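Nucleoporin NUP82 (Chaetomium thermophilum, PDB 5CWW) probably serves as a structural component of the nuclear pore complex and as a docking partner for transport factors, with this chain forming its N-terminal beta-propeller domain. Local coordinates at residues A257-R262 with M270-A275; D391-G396 with P490-D495; Y500-T505 with I513-W518. One frame throughout, in Å; residues are numbered along the deposited sequence.

Contact 1: residues A257-R262 with M270-A275; sequences ACFPTR and MTLWLA
Leu272 lays its CD1 methyl over the centre of the Phe259 ring, 4.0 Å from the centroid and only 9° off the ring normal, a CH-pi contact. With CG anti to the backbone N (chi1 -179°) and the second torsion at 65°, the leucine brings CD1 over the ring. Its branched shape suits the place, since CB meets the ring at CE1, 3.9 Å away, while CD1 lies over the face. Beside this pair, Ala257 CB rests against Leu274 CG at 4.0 Å; its single methyl fits where the two backbones run close. Just past the strand, on the side of Cys258 and Trp273, Pro260 brings its CD to the edge of the Trp273 indole, 4.1 Å from CD1. The Thr271 carbonyl oxygen lies against both loop residues, 3.0 Å from Pro260 CD and 3.3 Å from Phe259 CD1.

The backbone sets these positions. Cys258 and Trp273 form an antiparallel hydrogen-bonded pair in which each N donates to the other's O, both bonds being 2.9 Å long.

Further out, Ala257 and Leu274 lean on Val193 and Phe259 on Val191, both of strand 189-194, while Cys258 and Trp273 reach Val394 of strand 389-395. Strands 254-258, at the inner edge, and 272-276 are thus neighbours in a four-stranded antiparallel sheet packed between the sheets before and after it, as in a blade of a beta-propeller.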
ATOM      1  N   ALA B 257       1.121  -1.374  -0.827  1.00 43.34           N
ATOM      2  CA  ALA B 257       1.067  -0.636   0.424  1.00 43.51           C
ATOM      3  C   ALA B 257       1.955  -1.321   1.451  1.00 44.28           C
ATOM      4  O   ALA B 257       2.172  -2.533   1.388  1.00 45.69           O
ATOM      5  CB  ALA B 257      -0.353  -0.542   0.932  1.00 42.22           C
ATOM      6  N   CYS B 258       2.475  -0.542   2.393  1.00 45.02           N
ATOM      7  CA  CYS B 258       3.307  -1.101   3.443  1.00 46.08           C
ATOM      8  C   CYS B 258       3.272  -0.243   4.697  1.00 43.51           C
ATOM      9  O   CYS B 258       2.946   0.945   4.644  1.00 42.90           O
ATOM     10  CB  CYS B 258       4.749  -1.245   2.953  1.00 47.55           C
ATOM     11  SG  CYS B 258       5.570   0.328   2.638  1.00 48.17           S
ATOM     12  N   PHE B 259       3.576  -0.874   5.827  1.00 43.11           N
ATOM     13  CA  PHE B 259       3.915  -0.160   7.046  1.00 42.94           C
ATOM     14  C   PHE B 259       5.428  -0.033   7.097  1.00 45.30           C
ATOM     15  O   PHE B 259       6.137  -0.845   6.496  1.00 46.39           O
ATOM     16  CB  PHE B 259       3.405  -0.888   8.290  1.00 42.65           C
ATOM     17  CG  PHE B 259       1.929  -0.753   8.510  1.00 43.40           C
ATOM     18  CD1 PHE B 259       1.391   0.435   8.976  1.00 43.18           C
ATOM     19  CD2 PHE B 259       1.079  -1.817   8.267  1.00 43.82           C
ATOM     20  CE1 PHE B 259       0.029   0.566   9.182  1.00 43.84           C
ATOM     21  CE2 PHE B 259      -0.286  -1.694   8.475  1.00 43.74           C
ATOM     22  CZ  PHE B 259      -0.809  -0.499   8.933  1.00 44.72           C
ATOM     23  N   PRO B 260       5.936   0.984   7.805  1.00 49.06           N
ATOM     24  CA  PRO B 260       7.385   1.015   7.979  1.00 52.09           C
ATOM     25  C   PRO B 260       7.890  -0.234   8.676  1.00 57.00           C
ATOM     26  O   PRO B 260       7.153  -0.862   9.443  1.00 57.22           O
ATOM     27  CB  PRO B 260       7.606   2.258   8.844  1.00 51.52           C
ATOM     28  CG  PRO B 260       6.489   3.152   8.470  1.00 49.18           C
ATOM     29  CD  PRO B 260       5.308   2.234   8.261  1.00 47.72           C
ATOM     30  N   THR B 261       9.128  -0.596   8.363  1.00 65.67           N
ATOM     31  CA  THR B 261       9.871  -1.605   9.100  1.00 69.85           C
ATOM     32  C   THR B 261       9.720  -1.311  10.586  1.00 77.97           C
ATOM     33  O   THR B 261       9.766  -0.150  10.986  1.00 77.24           O
ATOM     34  CB  THR B 261      11.355  -1.594   8.699  1.00 66.08           C
ATOM     35  OG1 THR B 261      11.890  -0.282   8.912  1.00 66.18           O
ATOM     36  CG2 THR B 261      11.516  -1.959   7.230  1.00 66.27           C
ATOM     37  N   ARG B 262       9.531  -2.335  11.412  1.00 83.91           N
ATOM     38  CA  ARG B 262       9.268  -2.074  12.822  1.00 89.01           C
ATOM     39  C   ARG B 262      10.556  -1.647  13.515  1.00 88.18           C
ATOM     40  O   ARG B 262      11.561  -1.375  12.858  1.00 91.26           O
ATOM     41  CB  ARG B 262       8.672  -3.298  13.522  1.00 93.81           C
ATOM     42  CG  ARG B 262       7.697  -2.937  14.645  1.00 96.92           C
ATOM     43  CD  ARG B 262       7.606  -4.019  15.711  1.00 99.08           C
ATOM     44  NE  ARG B 262       6.728  -3.623  16.810  1.00 99.43           N
ATOM     45  CZ  ARG B 262       6.438  -4.390  17.858  1.00100.27           C
ATOM     46  NH1 ARG B 262       6.955  -5.608  17.961  1.00101.86           N
ATOM     47  NH2 ARG B 262       5.627  -3.940  18.807  1.00100.25           N
ATOM     48  N   MET B 270       2.468   3.719  12.992  1.00 46.48           N
ATOM     49  CA  MET B 270       1.032   3.920  12.775  1.00 46.75           C
ATOM     50  C   MET B 270       0.756   4.518  11.403  1.00 43.61           C
ATOM     51  O   MET B 270      -0.346   5.005  11.148  1.00 42.69           O
ATOM     52  CB  MET B 270       0.436   4.851  13.830  1.00 50.68           C
ATOM     53  CG  MET B 270       0.781   4.505  15.247  1.00 52.69           C
ATOM     54  SD  MET B 270       0.114   5.730  16.379  1.00 56.74           S
ATOM     55  CE  MET B 270       1.008   5.288  17.865  1.00 68.24           C
ATOM     56  N   THR B 271       1.757   4.504  10.532  1.00 43.74           N
ATOM     57  CA  THR B 271       1.635   5.149   9.233  1.00 43.14           C
ATOM     58  C   THR B 271       1.574   4.114   8.124  1.00 40.96           C
ATOM     59  O   THR B 271       2.526   3.363   7.914  1.00 41.53           O
ATOM     60  CB  THR B 271       2.805   6.112   8.968  1.00 43.56           C
ATOM     61  OG1 THR B 271       2.914   7.040  10.055  1.00 44.19           O
ATOM     62  CG2 THR B 271       2.586   6.880   7.666  1.00 43.47           C
ATOM     63  N   LEU B 272       0.449   4.074   7.419  1.00 40.48           N
ATOM     64  CA  LEU B 272       0.320   3.229   6.240  1.00 39.95           C
ATOM     65  C   LEU B 272       0.705   4.032   5.006  1.00 39.62           C
ATOM     66  O   LEU B 272       0.162   5.110   4.760  1.00 40.06           O
ATOM     67  CB  LEU B 272      -1.103   2.687   6.097  1.00 40.64           C
ATOM     68  CG  LEU B 272      -1.337   1.765   4.896  1.00 40.97           C
ATOM     69  CD1 LEU B 272      -0.531   0.477   5.036  1.00 41.60           C
ATOM     70  CD2 LEU B 272      -2.825   1.455   4.733  1.00 42.25           C
ATOM     71  N   TRP B 273       1.659   3.505   4.249  1.00 40.97           N
ATOM     72  CA  TRP B 273       2.121   4.134   3.021  1.00 40.46           C
ATOM     73  C   TRP B 273       1.552   3.396   1.819  1.00 41.58           C
ATOM     74  O   TRP B 273       1.471   2.168   1.829  1.00 41.23           O
ATOM     75  CB  TRP B 273       3.649   4.133   2.963  1.00 41.11           C
ATOM     76  CG  TRP B 273       4.299   5.125   3.876  1.00 41.99           C
ATOM     77  CD1 TRP B 273       4.663   4.928   5.179  1.00 41.94           C
ATOM     78  CD2 TRP B 273       4.677   6.467   3.554  1.00 41.57           C
ATOM     79  NE1 TRP B 273       5.245   6.066   5.686  1.00 42.19           N
ATOM     80  CE2 TRP B 273       5.264   7.026   4.707  1.00 42.57           C
ATOM     81  CE3 TRP B 273       4.577   7.251   2.401  1.00 41.38           C
ATOM     82  CZ2 TRP B 273       5.744   8.333   4.743  1.00 43.31           C
ATOM     83  CZ3 TRP B 273       5.057   8.548   2.438  1.00 42.56           C
ATOM     84  CH2 TRP B 273       5.633   9.074   3.599  1.00 42.61           C
ATOM     85  N   LEU B 274       1.178   4.141   0.781  1.00 41.77           N
ATOM     86  CA  LEU B 274       0.624   3.539  -0.428  1.00 42.68           C
ATOM     87  C   LEU B 274       1.243   4.107  -1.694  1.00 42.78           C
ATOM     88  O   LEU B 274       1.541   5.301  -1.774  1.00 45.29           O
ATOM     89  CB  LEU B 274      -0.887   3.745  -0.486  1.00 42.08           C
ATOM     90  CG  LEU B 274      -1.706   3.187   0.678  1.00 41.50           C
ATOM     91  CD1 LEU B 274      -1.982   4.275   1.713  1.00 41.57           C
ATOM     92  CD2 LEU B 274      -2.997   2.578   0.167  1.00 43.14           C
ATOM     93  N   ALA B 275       1.403   3.238  -2.686  1.00 41.08           N
ATOM     94  CA  ALA B 275       1.894   3.633  -3.997  1.00 41.03           C
ATOM     95  C   ALA B 275       0.894   3.230  -5.072  1.00 42.57           C
ATOM     96  O   ALA B 275       0.497   2.068  -5.162  1.00 43.28           O
ATOM     97  CB  ALA B 275       3.253   3.008  -4.268  1.00 41.40           C
TER

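Contact 2: residues D391-G396 with P490-D495; sequences DIYVIG and PMFSED
Phe492 N donates to Asp391 OD2 in a short, nearly straight hydrogen bond, 2.7 Å long with 174° at the hydrogen. The N-H comes to the anti side of OD2 and somewhat out of the carboxylate plane. The second oxygen, OD1, turns back to accept from Ile392 N at 2.7 Å, so both ends of the buried carboxylate are held. Arg47 adds a salt bridge to OD2 and a hydrogen bond to Phe492 O, which is consistent with an ionised aspartate here. An alanine in place of Asp391 would probably leave Phe492 N without its acceptor and Arg47 without this buried counter-charge.

Next to this polar grip the packing is tight: Phe492 CD2 lies 3.3 Å from Tyr393 CB. The two rings meet obliquely, planes at 47° and centroids 5.9 Å apart.

Toward Glu494 lies the looser, solvent side. This exposed residue meets Tyr393 at CE1 and OH, the side chains crossing at about a right angle, with Glu494 CG 3.4 Å from Tyr393 OH. A tyrosine suits this place: its ring can pack against Phe492 while its buried hydroxyl is satisfied by Pro499 O.

Strands 391-395 and 491-494 belong to different sheets and meet through side chains, their axes 6.5 Å apart at closest approach and 24° from parallel, as the innermost strands of successive blades do round the central axis of a beta-propeller.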
ATOM      1  N   ASP B 391       6.007  -1.041  -6.671  1.00 48.98           N
ATOM      2  CA  ASP B 391       6.201  -1.394  -5.270  1.00 48.40           C
ATOM      3  C   ASP B 391       6.660  -0.201  -4.448  1.00 47.21           C
ATOM      4  O   ASP B 391       7.158   0.790  -4.982  1.00 48.44           O
ATOM      5  CB  ASP B 391       7.220  -2.526  -5.133  1.00 50.04           C
ATOM      6  CG  ASP B 391       6.984  -3.379  -3.894  1.00 50.97           C
ATOM      7  OD1 ASP B 391       6.190  -2.971  -3.021  1.00 50.36           O
ATOM      8  OD2 ASP B 391       7.606  -4.456  -3.786  1.00 52.31           O
ATOM      9  N   ILE B 392       6.475  -0.309  -3.138  1.00 44.61           N
ATOM     10  CA  ILE B 392       6.910   0.716  -2.204  1.00 44.49           C
ATOM     11  C   ILE B 392       7.495   0.036  -0.974  1.00 45.37           C
ATOM     12  O   ILE B 392       6.980  -0.984  -0.513  1.00 45.49           O
ATOM     13  CB  ILE B 392       5.753   1.657  -1.802  1.00 43.72           C
ATOM     14  CG1 ILE B 392       6.255   2.742  -0.845  1.00 43.68           C
ATOM     15  CG2 ILE B 392       4.594   0.862  -1.188  1.00 42.80           C
ATOM     16  CD1 ILE B 392       5.269   3.867  -0.611  1.00 43.95           C
ATOM     17  N   TYR B 393       8.584   0.597  -0.460  1.00 46.36           N
ATOM     18  CA  TYR B 393       9.265   0.048   0.705  1.00 45.10           C
ATOM     19  C   TYR B 393       9.769   1.184   1.578  1.00 43.99           C
ATOM     20  O   TYR B 393      10.562   2.012   1.134  1.00 45.36           O
ATOM     21  CB  TYR B 393      10.421  -0.855   0.279  1.00 46.16           C
ATOM     22  CG  TYR B 393      11.282  -1.331   1.425  1.00 48.08           C
ATOM     23  CD1 TYR B 393      10.815  -2.285   2.318  1.00 49.06           C
ATOM     24  CD2 TYR B 393      12.564  -0.832   1.608  1.00 49.70           C
ATOM     25  CE1 TYR B 393      11.602  -2.724   3.367  1.00 50.43           C
ATOM     26  CE2 TYR B 393      13.357  -1.266   2.652  1.00 52.10           C
ATOM     27  CZ  TYR B 393      12.871  -2.212   3.528  1.00 52.85           C
ATOM     28  OH  TYR B 393      13.660  -2.644   4.567  1.00 54.11           O
ATOM     29  N   VAL B 394       9.286   1.228   2.815  1.00 39.23           N
ATOM     30  CA  VAL B 394       9.565   2.344   3.706  1.00 40.25           C
ATOM     31  C   VAL B 394      10.362   1.906   4.925  1.00 41.88           C
ATOM     32  O   VAL B 394       9.960   1.006   5.657  1.00 40.13           O
ATOM     33  CB  VAL B 394       8.268   3.019   4.176  1.00 39.42           C
ATOM     34  CG1 VAL B 394       8.579   4.232   5.054  1.00 40.45           C
ATOM     35  CG2 VAL B 394       7.434   3.437   2.975  1.00 39.83           C
ATOM     36  N   ILE B 395      11.500   2.558   5.128  1.00 44.79           N
ATOM     37  CA  ILE B 395      12.305   2.355   6.320  1.00 47.41           C
ATOM     38  C   ILE B 395      11.967   3.464   7.303  1.00 46.48           C
ATOM     39  O   ILE B 395      12.310   4.627   7.083  1.00 48.19           O
ATOM     40  CB  ILE B 395      13.807   2.358   5.998  1.00 47.71           C
ATOM     41  CG1 ILE B 395      14.108   1.355   4.883  1.00 47.57           C
ATOM     42  CG2 ILE B 395      14.616   2.022   7.244  1.00 47.97           C
ATOM     43  CD1 ILE B 395      15.465   1.523   4.256  1.00 48.98           C
ATOM     44  N   GLY B 396      11.281   3.105   8.382  1.00 43.04           N
ATOM     45  CA  GLY B 396      10.820   4.088   9.341  1.00 41.97           C
ATOM     46  C   GLY B 396      11.963   4.751  10.082  1.00 44.08           C
ATOM     47  O   GLY B 396      13.017   4.147  10.291  1.00 43.83           O
ATOM     48  N   PRO B 490       8.313  -5.780 -10.709  1.00 59.73           N
ATOM     49  CA  PRO B 490       9.453  -5.943  -9.800  1.00 56.08           C
ATOM     50  C   PRO B 490       9.023  -5.747  -8.347  1.00 52.16           C
ATOM     51  O   PRO B 490       8.067  -5.012  -8.097  1.00 49.41           O
ATOM     52  CB  PRO B 490      10.429  -4.857 -10.263  1.00 57.28           C
ATOM     53  CG  PRO B 490       9.561  -3.810 -10.881  1.00 58.24           C
ATOM     54  CD  PRO B 490       8.412  -4.546 -11.511  1.00 60.49           C
ATOM     55  N   MET B 491       9.717  -6.391  -7.410  1.00 52.14           N
ATOM     56  CA  MET B 491       9.302  -6.400  -6.008  1.00 52.95           C
ATOM     57  C   MET B 491      10.436  -6.043  -5.055  1.00 51.49           C
ATOM     58  O   MET B 491      11.582  -6.415  -5.282  1.00 51.32           O
ATOM     59  CB  MET B 491       8.758  -7.777  -5.634  1.00 56.08           C
ATOM     60  CG  MET B 491       7.580  -8.240  -6.471  1.00 58.00           C
ATOM     61  SD  MET B 491       7.221  -9.988  -6.205  1.00 58.06           S
ATOM     62  CE  MET B 491       8.547 -10.746  -7.138  1.00 56.79           C
ATOM     63  N   PHE B 492      10.102  -5.330  -3.984  1.00 49.62           N
ATOM     64  CA  PHE B 492      11.037  -5.103  -2.885  1.00 49.88           C
ATOM     65  C   PHE B 492      11.022  -6.289  -1.922  1.00 49.76           C
ATOM     66  O   PHE B 492      10.002  -6.960  -1.767  1.00 50.80           O
ATOM     67  CB  PHE B 492      10.684  -3.824  -2.118  1.00 49.42           C
ATOM     68  CG  PHE B 492      11.182  -2.557  -2.760  1.00 49.95           C
ATOM     69  CD1 PHE B 492      12.498  -2.436  -3.176  1.00 50.07           C
ATOM     70  CD2 PHE B 492      10.328  -1.478  -2.934  1.00 50.55           C
ATOM     71  CE1 PHE B 492      12.953  -1.262  -3.758  1.00 50.47           C
ATOM     72  CE2 PHE B 492      10.777  -0.303  -3.513  1.00 49.85           C
ATOM     73  CZ  PHE B 492      12.094  -0.196  -3.925  1.00 51.09           C
ATOM     74  N   SER B 493      12.161  -6.539  -1.283  1.00 50.11           N
ATOM     75  CA  SER B 493      12.249  -7.499  -0.186  1.00 51.28           C
ATOM     76  C   SER B 493      13.187  -6.955   0.881  1.00 50.78           C
ATOM     77  O   SER B 493      14.236  -6.404   0.557  1.00 49.43           O
ATOM     78  CB  SER B 493      12.754  -8.854  -0.676  1.00 55.59           C
ATOM     79  OG  SER B 493      11.941  -9.364  -1.713  1.00 56.80           O
ATOM     80  N   GLU B 494      12.823  -7.120   2.147  1.00 53.69           N
ATOM     81  CA  GLU B 494      13.657  -6.625   3.236  1.00 57.68           C
ATOM     82  C   GLU B 494      14.830  -7.568   3.489  1.00 57.24           C
ATOM     83  O   GLU B 494      14.732  -8.773   3.259  1.00 58.70           O
ATOM     84  CB  GLU B 494      12.836  -6.445   4.516  1.00 65.30           C
ATOM     85  CG  GLU B 494      13.645  -5.874   5.681  1.00 70.98           C
ATOM     86  CD  GLU B 494      12.797  -5.554   6.898  1.00 76.03           C
ATOM     87  OE1 GLU B 494      11.562  -5.743   6.839  1.00 77.83           O
ATOM     88  OE2 GLU B 494      13.372  -5.110   7.917  1.00 78.46           O
ATOM     89  N   ASP B 495      15.938  -7.004   3.959  1.00 55.73           N
ATOM     90  CA  ASP B 495      17.101  -7.790   4.357  1.00 54.68           C
ATOM     91  C   ASP B 495      17.010  -8.140   5.837  1.00 55.63           C
ATOM     92  O   ASP B 495      16.703  -7.285   6.668  1.00 55.19           O
ATOM     93  CB  ASP B 495      18.392  -7.026   4.069  1.00 54.63           C
ATOM     94  CG  ASP B 495      19.630  -7.805   4.467  1.00 55.14           C
ATOM     95  OD1 ASP B 495      20.044  -7.705   5.641  1.00 57.22           O
ATOM     96  OD2 ASP B 495      20.190  -8.513   3.604  1.00 54.93           O
TER

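Contact 3: residues Y500-T505 with I513-W518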
ATOM      1  N   TYR B 500      18.261  -1.155   6.406  1.00 53.66           N
ATOM      2  CA  TYR B 500      18.789  -0.207   5.432  1.00 47.58           C
ATOM      3  C   TYR B 500      19.397  -0.914   4.230  1.00 48.62           C
ATOM      4  O   TYR B 500      19.966  -0.274   3.348  1.00 48.84           O
ATOM      5  CB  TYR B 500      19.811   0.713   6.102  1.00 48.08           C
ATOM      6  CG  TYR B 500      19.162   1.601   7.135  1.00 49.93           C
ATOM      7  CD1 TYR B 500      18.423   2.714   6.753  1.00 49.82           C
ATOM      8  CD2 TYR B 500      19.255   1.310   8.487  1.00 52.55           C
ATOM      9  CE1 TYR B 500      17.809   3.521   7.691  1.00 51.19           C
ATOM     10  CE2 TYR B 500      18.645   2.112   9.434  1.00 52.99           C
ATOM     11  CZ  TYR B 500      17.923   3.216   9.030  1.00 52.42           C
ATOM     12  OH  TYR B 500      17.312   4.015   9.969  1.00 53.19           O
ATOM     13  N   SER B 501      19.269  -2.235   4.201  1.00 50.04           N
ATOM     14  CA  SER B 501      19.545  -3.009   3.000  1.00 52.28           C
ATOM     15  C   SER B 501      18.261  -3.692   2.555  1.00 50.65           C
ATOM     16  O   SER B 501      17.395  -3.987   3.374  1.00 49.95           O
ATOM     17  CB  SER B 501      20.648  -4.040   3.255  1.00 56.77           C
ATOM     18  OG  SER B 501      21.892  -3.404   3.495  1.00 59.72           O
ATOM     19  N   PHE B 502      18.135  -3.936   1.256  1.00 47.90           N
ATOM     20  CA  PHE B 502      16.945  -4.589   0.721  1.00 49.99           C
ATOM     21  C   PHE B 502      17.210  -5.094  -0.692  1.00 52.44           C
ATOM     22  O   PHE B 502      18.251  -4.790  -1.283  1.00 54.67           O
ATOM     23  CB  PHE B 502      15.744  -3.634   0.732  1.00 49.89           C
ATOM     24  CG  PHE B 502      16.019  -2.296   0.105  1.00 50.46           C
ATOM     25  CD1 PHE B 502      16.598  -1.275   0.842  1.00 50.23           C
ATOM     26  CD2 PHE B 502      15.686  -2.055  -1.218  1.00 51.71           C
ATOM     27  CE1 PHE B 502      16.849  -0.042   0.267  1.00 50.67           C
ATOM     28  CE2 PHE B 502      15.932  -0.826  -1.798  1.00 52.21           C
ATOM     29  CZ  PHE B 502      16.516   0.182  -1.053  1.00 51.50           C
ATOM     30  N   TYR B 503      16.269  -5.870  -1.223  1.00 51.44           N
ATOM     31  CA  TYR B 503      16.436  -6.500  -2.526  1.00 50.89           C
ATOM     32  C   TYR B 503      15.362  -6.085  -3.523  1.00 51.24           C
ATOM     33  O   TYR B 503      14.260  -5.701  -3.143  1.00 47.83           O
ATOM     34  CB  TYR B 503      16.433  -8.018  -2.374  1.00 52.29           C
ATOM     35  CG  TYR B 503      17.468  -8.500  -1.399  1.00 54.10           C
ATOM     36  CD1 TYR B 503      18.771  -8.729  -1.808  1.00 55.44           C
ATOM     37  CD2 TYR B 503      17.148  -8.722  -0.066  1.00 54.52           C
ATOM     38  CE1 TYR B 503      19.728  -9.161  -0.921  1.00 58.75           C
ATOM     39  CE2 TYR B 503      18.104  -9.160   0.833  1.00 57.46           C
ATOM     40  CZ  TYR B 503      19.393  -9.378   0.397  1.00 59.60           C
ATOM     41  OH  TYR B 503      20.357  -9.812   1.277  1.00 62.64           O
ATOM     42  N   VAL B 504      15.712  -6.164  -4.802  1.00 55.19           N
ATOM     43  CA  VAL B 504      14.766  -5.970  -5.891  1.00 56.71           C
ATOM     44  C   VAL B 504      14.752  -7.230  -6.746  1.00 57.27           C
ATOM     45  O   VAL B 504      15.778  -7.617  -7.309  1.00 59.76           O
ATOM     46  CB  VAL B 504      15.129  -4.744  -6.756  1.00 57.41           C
ATOM     47  CG1 VAL B 504      14.241  -4.653  -7.997  1.00 56.89           C
ATOM     48  CG2 VAL B 504      15.018  -3.473  -5.935  1.00 56.20           C
ATOM     49  N   THR B 505      13.586  -7.868  -6.829  1.00 56.12           N
ATOM     50  CA  THR B 505      13.417  -9.082  -7.621  1.00 55.63           C
ATOM     51  C   THR B 505      12.590  -8.790  -8.865  1.00 57.69           C
ATOM     52  O   THR B 505      11.578  -8.094  -8.806  1.00 58.13           O
ATOM     53  CB  THR B 505      12.737 -10.204  -6.811  1.00 53.97           C
ATOM     54  OG1 THR B 505      13.502 -10.479  -5.631  1.00 53.54           O
ATOM     55  CG2 THR B 505      12.622 -11.479  -7.643  1.00 54.40           C
ATOM     56  N   ILE B 513      20.666  -3.964  -2.587  1.00 56.72           N
ATOM     57  CA  ILE B 513      20.812  -2.523  -2.411  1.00 56.08           C
ATOM     58  C   ILE B 513      21.057  -2.222  -0.940  1.00 55.37           C
ATOM     59  O   ILE B 513      20.464  -2.861  -0.071  1.00 56.77           O
ATOM     60  CB  ILE B 513      19.554  -1.750  -2.884  1.00 60.06           C
ATOM     61  CG1 ILE B 513      19.298  -1.990  -4.375  1.00 61.29           C
ATOM     62  CG2 ILE B 513      19.700  -0.257  -2.609  1.00 57.79           C
ATOM     63  CD1 ILE B 513      17.925  -1.542  -4.843  1.00 61.47           C
ATOM     64  N   SER B 514      21.924  -1.250  -0.663  1.00 55.23           N
ATOM     65  CA  SER B 514      22.153  -0.809   0.708  1.00 54.26           C
ATOM     66  C   SER B 514      22.361   0.695   0.815  1.00 54.50           C
ATOM     67  O   SER B 514      23.055   1.296  -0.006  1.00 54.49           O
ATOM     68  CB  SER B 514      23.358  -1.516   1.306  1.00 54.87           C
ATOM     69  OG  SER B 514      23.664  -0.943   2.564  1.00 54.35           O
ATOM     70  N   LEU B 515      21.767   1.286   1.847  1.00 55.27           N
ATOM     71  CA  LEU B 515      21.859   2.722   2.087  1.00 56.31           C
ATOM     72  C   LEU B 515      22.887   3.054   3.165  1.00 58.01           C
ATOM     73  O   LEU B 515      23.084   4.221   3.500  1.00 57.67           O
ATOM     74  CB  LEU B 515      20.491   3.276   2.486  1.00 55.24           C
ATOM     75  CG  LEU B 515      19.337   2.841   1.581  1.00 55.96           C
ATOM     76  CD1 LEU B 515      18.035   3.501   2.015  1.00 55.29           C
ATOM     77  CD2 LEU B 515      19.639   3.150   0.123  1.00 54.94           C
ATOM     78  N   THR B 516      23.536   2.027   3.706  1.00 62.22           N
ATOM     79  CA  THR B 516      24.635   2.227   4.645  1.00 67.96           C
ATOM     80  C   THR B 516      25.954   2.233   3.883  1.00 72.52           C
ATOM     81  O   THR B 516      26.056   1.613   2.826  1.00 72.19           O
ATOM     82  CB  THR B 516      24.677   1.130   5.725  1.00 70.68           C
ATOM     83  OG1 THR B 516      24.963  -0.135   5.116  1.00 73.68           O
ATOM     84  CG2 THR B 516      23.352   1.051   6.468  1.00 69.03           C
ATOM     85  N   PRO B 517      26.975   2.931   4.413  1.00 80.20           N
ATOM     86  CA  PRO B 517      26.955   3.713   5.654  1.00 81.58           C
ATOM     87  C   PRO B 517      26.415   5.130   5.468  1.00 76.00           C
ATOM     88  O   PRO B 517      26.462   5.923   6.409  1.00 78.11           O
ATOM     89  CB  PRO B 517      28.429   3.745   6.061  1.00 85.61           C
ATOM     90  CG  PRO B 517      29.159   3.711   4.773  1.00 87.11           C
ATOM     91  CD  PRO B 517      28.335   2.846   3.850  1.00 85.13           C
ATOM     92  N   TRP B 518      25.910   5.442   4.278  1.00 66.22           N
ATOM     93  CA  TRP B 518      25.494   6.806   3.966  1.00 69.62           C
ATOM     94  C   TRP B 518      24.438   7.350   4.926  1.00 57.26           C
ATOM     95  O   TRP B 518      24.476   8.529   5.283  1.00 55.30           O
ATOM     96  CB  TRP B 518      24.962   6.888   2.536  1.00 78.25           C
ATOM     97  CG  TRP B 518      24.243   8.168   2.278  1.00 95.50           C
ATOM     98  CD1 TRP B 518      24.793   9.364   1.929  1.00103.37           C
ATOM     99  CD2 TRP B 518      22.830   8.384   2.368  1.00104.18           C
ATOM    100  NE1 TRP B 518      23.808  10.314   1.792  1.00106.93           N
ATOM    101  CE2 TRP B 518      22.595   9.737   2.060  1.00108.17           C
ATOM    102  CE3 TRP B 518      21.742   7.565   2.681  1.00107.77           C
ATOM    103  CZ2 TRP B 518      21.315  10.288   2.050  1.00111.12           C
ATOM    104  CZ3 TRP B 518      20.473   8.113   2.669  1.00109.58           C
ATOM    105  CH2 TRP B 518      20.270   9.461   2.356  1.00110.97           C
TER
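Ile513 is the bump that lies on the flat face of Phe502. The isoleucine CB sits over the ring, 4.1 Å from the centroid and offset toward the rim, and its CG2 methyl presses on CZ at 3.6 Å. Phe502 CG sits between the backbone N and the carbonyl carbon (chi1 51°), the crowded position, which starts the ring toward its partner across the sheet. Leu515 CG then meets the edge of the ring near CE1. Ile513 CD1 touches both Phe502 CE2 and Val504 CG2, 3.7 Å from each; the branches of isoleucine let one side chain meet two neighbours.

At the strand ends Thr516 CG2 touches Tyr500 CB at 3.6 Å. Small serines fit the close, non-hydrogen-bonded pair Ser501 and Ser514, where Ser514 OG donates a weak hydrogen bond (3.2 Å) to Ser501 OG. Ser514 OG also accepts from Thr516 N, an ST turn, and from Thr516 OG1.

The hairpin backbone is tied by reciprocal bonds between Phe502 and Ile513 and by Leu515 N to Tyr500 O, 2.8 Å. The chemistry is therefore divided by face: hydrocarbon fills the Phe502 side, whose ring also meets Tyr393 and Phe492, whereas the serine side carries a short chain of hydroxyl hydrogen bonds, one of them weak, that runs on to Tyr512 OH and is consistent with a more polar face.

The three contacts follow one another along the chain, each closing before the next opens, and step through three successive sheets of the propeller. Contact 1 lies within the sheet of strands 254-258 and 272-276, and contact 3 within that of 501-506 and 509-514. Contact 2 bridges the sheet of strand 389-395 to the one contact 3 occupies, where 491-494 neighbours 501-506. The centres of contacts 1 and 2, like those of 2 and 3, are 10 Å apart; contacts 1 and 3, centred 18 Å apart, do not touch. Backbone bonds between Thr261 and Val394 and between Ser493 and Tyr503 connect the series, so blade-internal and blade-to-blade packing together form one continuous domain.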